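Side-chain contacts in Lmo0131 protein (PDB 4Q6J), which is of uncharacterised function but, as an EAL-domain protein with a TIM-barrel fold, may act as a cyclic di-GMP-specific phosphodiesterase: residues T76-I81 with H109-E114; F236-P239 with E243-K246. One frame throughout, in Å; residues are numbered along the deposited sequence.

Interaction 1 of 2, residues T76-I81 with H109-E114; sequences TAIKQI and HDYVKE. With EDO (1,2-ethanediol), chain O.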
loop_
_atom_site.group_PDB
_atom_site.type_symbol
_atom_site.label_atom_id
_atom_site.label_comp_id
_atom_site.label_asym_id
_atom_site.label_seq_id
_atom_site.Cartn_x
_atom_site.Cartn_y
_atom_site.Cartn_z
ATOM N N THR B 76 18.081 14.444 21.842
ATOM C CA THR B 76 17.250 15.184 22.764
ATOM C C THR B 76 16.674 14.250 23.826
ATOM O O THR B 76 16.674 14.581 25.007
ATOM C CB THR B 76 16.100 15.847 22.025
ATOM O OG1 THR B 76 16.649 16.646 21.002
ATOM C CG2 THR B 76 15.283 16.711 22.942
ATOM N N ALA B 77 16.205 13.078 23.407
ATOM C CA ALA B 77 15.620 12.122 24.350
ATOM C C ALA B 77 16.670 11.611 25.334
ATOM O O ALA B 77 16.418 11.509 26.527
ATOM C CB ALA B 77 14.973 10.956 23.631
ATOM N N ILE B 78 17.846 11.289 24.833
ATOM C CA ILE B 78 18.895 10.776 25.696
ATOM C C ILE B 78 19.300 11.799 26.763
ATOM O O ILE B 78 19.471 11.469 27.928
ATOM C CB ILE B 78 20.087 10.318 24.856
ATOM C CG1 ILE B 78 19.713 9.005 24.170
ATOM C CG2 ILE B 78 21.338 10.208 25.703
ATOM C CD1 ILE B 78 20.670 8.546 23.125
ATOM N N LYS B 79 19.438 13.054 26.363
ATOM C CA LYS B 79 19.745 14.099 27.319
ATOM C C LYS B 79 18.650 14.192 28.380
ATOM O O LYS B 79 18.920 14.284 29.573
ATOM C CB LYS B 79 19.881 15.426 26.583
ATOM C CG LYS B 79 21.130 15.523 25.746
ATOM C CD LYS B 79 20.960 16.590 24.661
ATOM C CE LYS B 79 22.259 16.950 23.966
ATOM N NZ LYS B 79 23.151 15.782 23.869
ATOM N N GLN B 80 17.404 14.169 27.932
ATOM C CA GLN B 80 16.267 14.272 28.837
ATOM C C GLN B 80 16.153 13.122 29.862
ATOM O O GLN B 80 15.783 13.342 31.017
ATOM C CB GLN B 80 14.988 14.366 28.036
ATOM C CG GLN B 80 13.790 14.813 28.863
ATOM C CD GLN B 80 14.051 16.088 29.639
ATOM O OE1 GLN B 80 14.336 16.064 30.831
ATOM N NE2 GLN B 80 13.954 17.212 28.954
ATOM N N ILE B 81 16.440 11.901 29.428
ATOM C CA ILE B 81 16.425 10.737 30.301
ATOM C C ILE B 81 17.519 10.909 31.331
ATOM O O ILE B 81 17.290 10.687 32.522
ATOM C CB ILE B 81 16.679 9.469 29.501
ATOM C CG1 ILE B 81 15.499 9.170 28.590
ATOM C CG2 ILE B 81 16.924 8.296 30.415
ATOM C CD1 ILE B 81 15.839 8.122 27.543
ATOM N N HIS B 109 23.097 2.326 18.462
ATOM C CA HIS B 109 23.688 1.503 19.503
ATOM C C HIS B 109 24.929 2.157 20.084
ATOM O O HIS B 109 25.166 2.123 21.294
ATOM C CB HIS B 109 24.091 0.164 18.901
ATOM C CG HIS B 109 24.959 -0.652 19.792
ATOM N ND1 HIS B 109 26.276 -0.336 20.038
ATOM C CD2 HIS B 109 24.704 -1.781 20.488
ATOM C CE1 HIS B 109 26.795 -1.230 20.859
ATOM N NE2 HIS B 109 25.862 -2.119 21.142
ATOM N N ASP B 110 25.747 2.719 19.202
ATOM C CA ASP B 110 26.989 3.359 19.603
ATOM C C ASP B 110 26.735 4.654 20.336
ATOM O O ASP B 110 27.363 4.935 21.358
ATOM C CB ASP B 110 27.804 3.686 18.377
ATOM C CG ASP B 110 28.438 2.485 17.780
ATOM O OD1 ASP B 110 28.168 1.357 18.244
ATOM O OD2 ASP B 110 29.213 2.676 16.831
ATOM N N TYR B 111 25.841 5.460 19.788
ATOM C CA TYR B 111 25.457 6.690 20.440
ATOM C C TYR B 111 24.809 6.429 21.826
ATOM O O TYR B 111 25.098 7.114 22.799
ATOM C CB TYR B 111 24.536 7.521 19.540
ATOM C CG TYR B 111 24.327 8.896 20.100
ATOM C CD1 TYR B 111 23.348 9.133 21.046
ATOM C CD2 TYR B 111 25.137 9.944 19.717
ATOM C CE1 TYR B 111 23.173 10.362 21.588
ATOM C CE2 TYR B 111 24.973 11.188 20.247
ATOM C CZ TYR B 111 23.995 11.395 21.195
ATOM O OH TYR B 111 23.820 12.638 21.738
ATOM N N VAL B 112 23.935 5.441 21.898
ATOM C CA VAL B 112 23.355 5.030 23.177
ATOM C C VAL B 112 24.421 4.577 24.184
ATOM O O VAL B 112 24.481 5.051 25.303
ATOM C CB VAL B 112 22.276 3.923 22.987
ATOM C CG1 VAL B 112 21.872 3.337 24.321
ATOM C CG2 VAL B 112 21.066 4.505 22.277
ATOM N N LYS B 113 25.313 3.697 23.771
ATOM C CA LYS B 113 26.311 3.165 24.686
ATOM C C LYS B 113 27.177 4.294 25.236
ATOM O O LYS B 113 27.536 4.314 26.392
ATOM C CB LYS B 113 27.164 2.125 23.962
ATOM C CG LYS B 113 28.232 1.471 24.821
ATOM C CD LYS B 113 28.961 0.376 24.076
ATOM C CE LYS B 113 29.466 -0.663 25.057
ATOM N NZ LYS B 113 30.032 -1.845 24.375
ATOM N N GLU B 114 27.580 5.222 24.378
ATOM C CA GLU B 114 28.394 6.370 24.767
ATOM C C GLU B 114 27.706 7.412 25.650
ATOM O O GLU B 114 28.327 8.031 26.490
ATOM C CB GLU B 114 28.995 7.028 23.519
ATOM C CG GLU B 114 29.749 8.311 23.798
ATOM C CD GLU B 114 30.246 8.999 22.544
ATOM O OE1 GLU B 114 29.625 8.854 21.476
ATOM O OE2 GLU B 114 31.255 9.716 22.626
HETATM C C1 EDO O . 29.103 9.248 18.720
HETATM O O1 EDO O . 28.991 10.179 19.788
HETATM C C2 EDO O . 28.099 8.127 18.921
HETATM O O2 EDO O . 28.760 6.939 19.256
HETATM O O HOH W 1 22.304 12.837 23.749
#
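The phenol ring of Y111 meets I78 at its edge. I78 CD1 lies in the plane of the ring, 3.4 Å from Y111 CD1 and 3.5 Å from Y111 CE1. A water also sits in the ring plane, beyond the hydroxyl. The ring of H115 stacks with that of Y111, and carbon C2 of a bound ethanediol approaches the ring obliquely, 3.6 Å from Y111 CD2. With CG of Y111 anti to the backbone N (chi1 -170°), the ring extends across to reach I78. The CA-CB bond of I78 points toward the other helix, and its extended CG1 branch carries CD1 to the ring. The same methyl touches V112 CG2 at 4.1 Å. These are neighbouring helices on the outside of the TIM barrel. Segments 76-81 and 109-114 run the same way, their axes 11.2 Å apart and inclined by 22°. Strand 89-95 lies between the two helices in the sequence, and A77, Q80 and I81 pack on it. The interface is buried and apolar at I78 and V112. It turns polar at the rim. K79 NZ and Y111 OH stay 3.9 Å apart, and the water bridges them. It accepts a hydrogen bond from K79 NZ, and the water oxygen lies 2.5 Å from Y111 OH. K79 is an exposed residue. It gets there by a bend at the last torsion of an otherwise stretched chain, and its ammonium thus ends beside the phenol. The ethanediol probably comes from the crystallisation liquor. It also hydrogen-bonds H115 NE2, but its modelled fit against the E114 carboxylate is doubtful.

Interaction 2 of 2, residues F236-P239 with E243-K246; sequences FSRP and EEIK. With EDO (1,2-ethanediol), chain R.
I245 and S237 form the buried part of this contact. I245 CD1 comes to 4.5 Å from S237 OG, so even here the two segments touch lightly. The closer packing comes from around them. I245 rests on P26, F38 and L240, and S237 on P26 and Y249. The S237 hydroxyl turns back to its own segment. With OG anti to the backbone N (chi1 -173°), it donates to R238 O, and S237 OG lies 2.9 Å from that oxygen. The hydrogen bond lies in the carbonyl plane on a lone pair, with a C=O...donor angle of 137°. The backbone is held too, since S237 O accepts from Q25 NE2. In the fold, segment 236-239 follows strand 230-231, which closes the barrel sheet against strand 20-29. The chain then turns into helix 242-248 near the C-terminus. Loop and helix both pack on strands 20-29 and 35-45, an antiparallel pair in an otherwise largely parallel barrel. The other side of the contact is loose. R238 NH2 and E244 OE1 carry opposite charges 4.5 Å apart, beyond a salt bridge. The oxygen is well out of the guanidinium plane and no N-H points at it, so the attraction is probably only electrostatic. The main polar partner of R238 is D5 of the second subunit, which forms a salt bridge with its NE. The arginine chain is bent at chi3, -113°. A bound ethanediol, probably from the crystallisation liquor, tucks against the stem of R238. Its O1 is 3.1 Å from R238 CD and takes a weak hydrogen bond from R238 N at 3.3 Å. The ethanediol is also hydrogen-bonded to Y234 O.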
loop_
_atom_site.group_PDB
_atom_site.type_symbol
_atom_site.label_atom_id
_atom_site.label_comp_id
_atom_site.label_asym_id
_atom_site.label_seq_id
_atom_site.Cartn_x
_atom_site.Cartn_y
_atom_site.Cartn_z
ATOM N N PHE B 236 -5.284 12.305 30.768
ATOM C CA PHE B 236 -4.166 12.570 31.637
ATOM C C PHE B 236 -3.458 13.827 31.160
ATOM O O PHE B 236 -3.425 14.833 31.884
ATOM C CB PHE B 236 -3.276 11.341 31.698
ATOM C CG PHE B 236 -3.999 10.141 32.235
ATOM C CD1 PHE B 236 -4.252 10.032 33.585
ATOM C CD2 PHE B 236 -4.510 9.169 31.381
ATOM C CE1 PHE B 236 -4.955 8.951 34.098
ATOM C CE2 PHE B 236 -5.222 8.080 31.883
ATOM C CZ PHE B 236 -5.437 7.966 33.244
ATOM N N SER B 237 -2.941 13.797 29.933
ATOM C CA SER B 237 -2.291 14.990 29.363
ATOM C C SER B 237 -2.028 14.898 27.851
ATOM O O SER B 237 -1.500 13.895 27.373
ATOM C CB SER B 237 -0.966 15.283 30.093
ATOM O OG SER B 237 -0.396 16.515 29.682
ATOM N N ARG B 238 -2.380 15.949 27.108
ATOM C CA ARG B 238 -1.875 16.127 25.757
ATOM C C ARG B 238 -0.336 16.143 25.786
ATOM O O ARG B 238 0.269 16.310 26.846
ATOM C CB ARG B 238 -2.376 17.455 25.218
ATOM C CG ARG B 238 -1.972 18.649 26.065
ATOM C CD ARG B 238 -2.860 19.850 25.787
ATOM N NE ARG B 238 -2.113 20.927 25.147
ATOM C CZ ARG B 238 -1.647 22.007 25.771
ATOM N NH1 ARG B 238 -1.854 22.165 27.067
ATOM N NH2 ARG B 238 -0.968 22.932 25.098
ATOM N N PRO B 239 0.308 15.975 24.627
ATOM C CA PRO B 239 1.767 16.144 24.620
ATOM C C PRO B 239 2.177 17.603 24.902
ATOM O O PRO B 239 1.507 18.522 24.443
ATOM C CB PRO B 239 2.145 15.723 23.200
ATOM C CG PRO B 239 1.001 14.854 22.766
ATOM C CD PRO B 239 -0.187 15.503 23.325
ATOM N N GLU B 243 9.033 21.531 29.887
ATOM C CA GLU B 243 8.790 22.660 30.776
ATOM C C GLU B 243 7.383 22.646 31.356
ATOM O O GLU B 243 7.203 22.769 32.561
ATOM C CB GLU B 243 9.020 23.968 30.018
ATOM C CG GLU B 243 8.192 25.145 30.505
ATOM C CD GLU B 243 7.489 25.890 29.369
ATOM O OE1 GLU B 243 7.541 25.402 28.211
ATOM O OE2 GLU B 243 6.881 26.958 29.643
ATOM N N GLU B 244 6.390 22.487 30.492
ATOM C CA GLU B 244 4.993 22.496 30.904
ATOM C C GLU B 244 4.545 21.194 31.606
ATOM O O GLU B 244 3.626 21.192 32.443
ATOM C CB GLU B 244 4.124 22.822 29.712
ATOM C CG GLU B 244 4.593 24.051 28.982
ATOM C CD GLU B 244 3.767 24.348 27.729
ATOM O OE1 GLU B 244 2.640 23.829 27.607
ATOM O OE2 GLU B 244 4.247 25.102 26.854
ATOM N N ILE B 245 5.199 20.089 31.279
ATOM C CA ILE B 245 5.007 18.888 32.083
ATOM C C ILE B 245 5.393 19.159 33.534
ATOM O O ILE B 245 4.614 18.953 34.430
ATOM C CB ILE B 245 5.864 17.709 31.610
ATOM C CG1 ILE B 245 5.391 17.171 30.251
ATOM C CG2 ILE B 245 5.834 16.613 32.657
ATOM C CD1 ILE B 245 4.051 16.495 30.289
ATOM N N LYS B 246 6.603 19.636 33.756
ATOM C CA LYS B 246 7.094 19.804 35.110
ATOM C C LYS B 246 6.285 20.830 35.905
ATOM O O LYS B 246 6.176 20.726 37.140
ATOM C CB LYS B 246 8.573 20.165 35.092
ATOM C CG LYS B 246 9.479 18.970 34.913
ATOM C CD LYS B 246 10.932 19.383 34.709
ATOM C CE LYS B 246 11.851 18.177 34.518
ATOM N NZ LYS B 246 13.264 18.590 34.226
HETATM C C1 EDO R . -5.059 17.359 28.610
HETATM O O1 EDO R . -4.252 18.449 28.171
HETATM C C2 EDO R . -5.813 17.849 29.832
HETATM O O2 EDO R . -6.594 16.801 30.408
#

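How the interactions relate
Both contacts are partly buried, and their centres lie 22 Å apart. Interaction 1 joins two helices packed outside the barrel through an apolar centre, with a polar rim. Interaction 2 joins a loop to the helix that follows it and covers about half as much surface. Neither has a direct hydrogen bond across it; interaction 1 is bridged by water. R238 of interaction 2 makes a salt bridge to D5 of a second subunit, whereas no other chain touches interaction 1. The two share a neighbour in strand 20-29, which T76, A77 and Q80 of interaction 1 and F236, S237, P239 and I245 of interaction 2 all touch. K246 also hydrogen-bonds Q83, close to segment 76-81 in sequence.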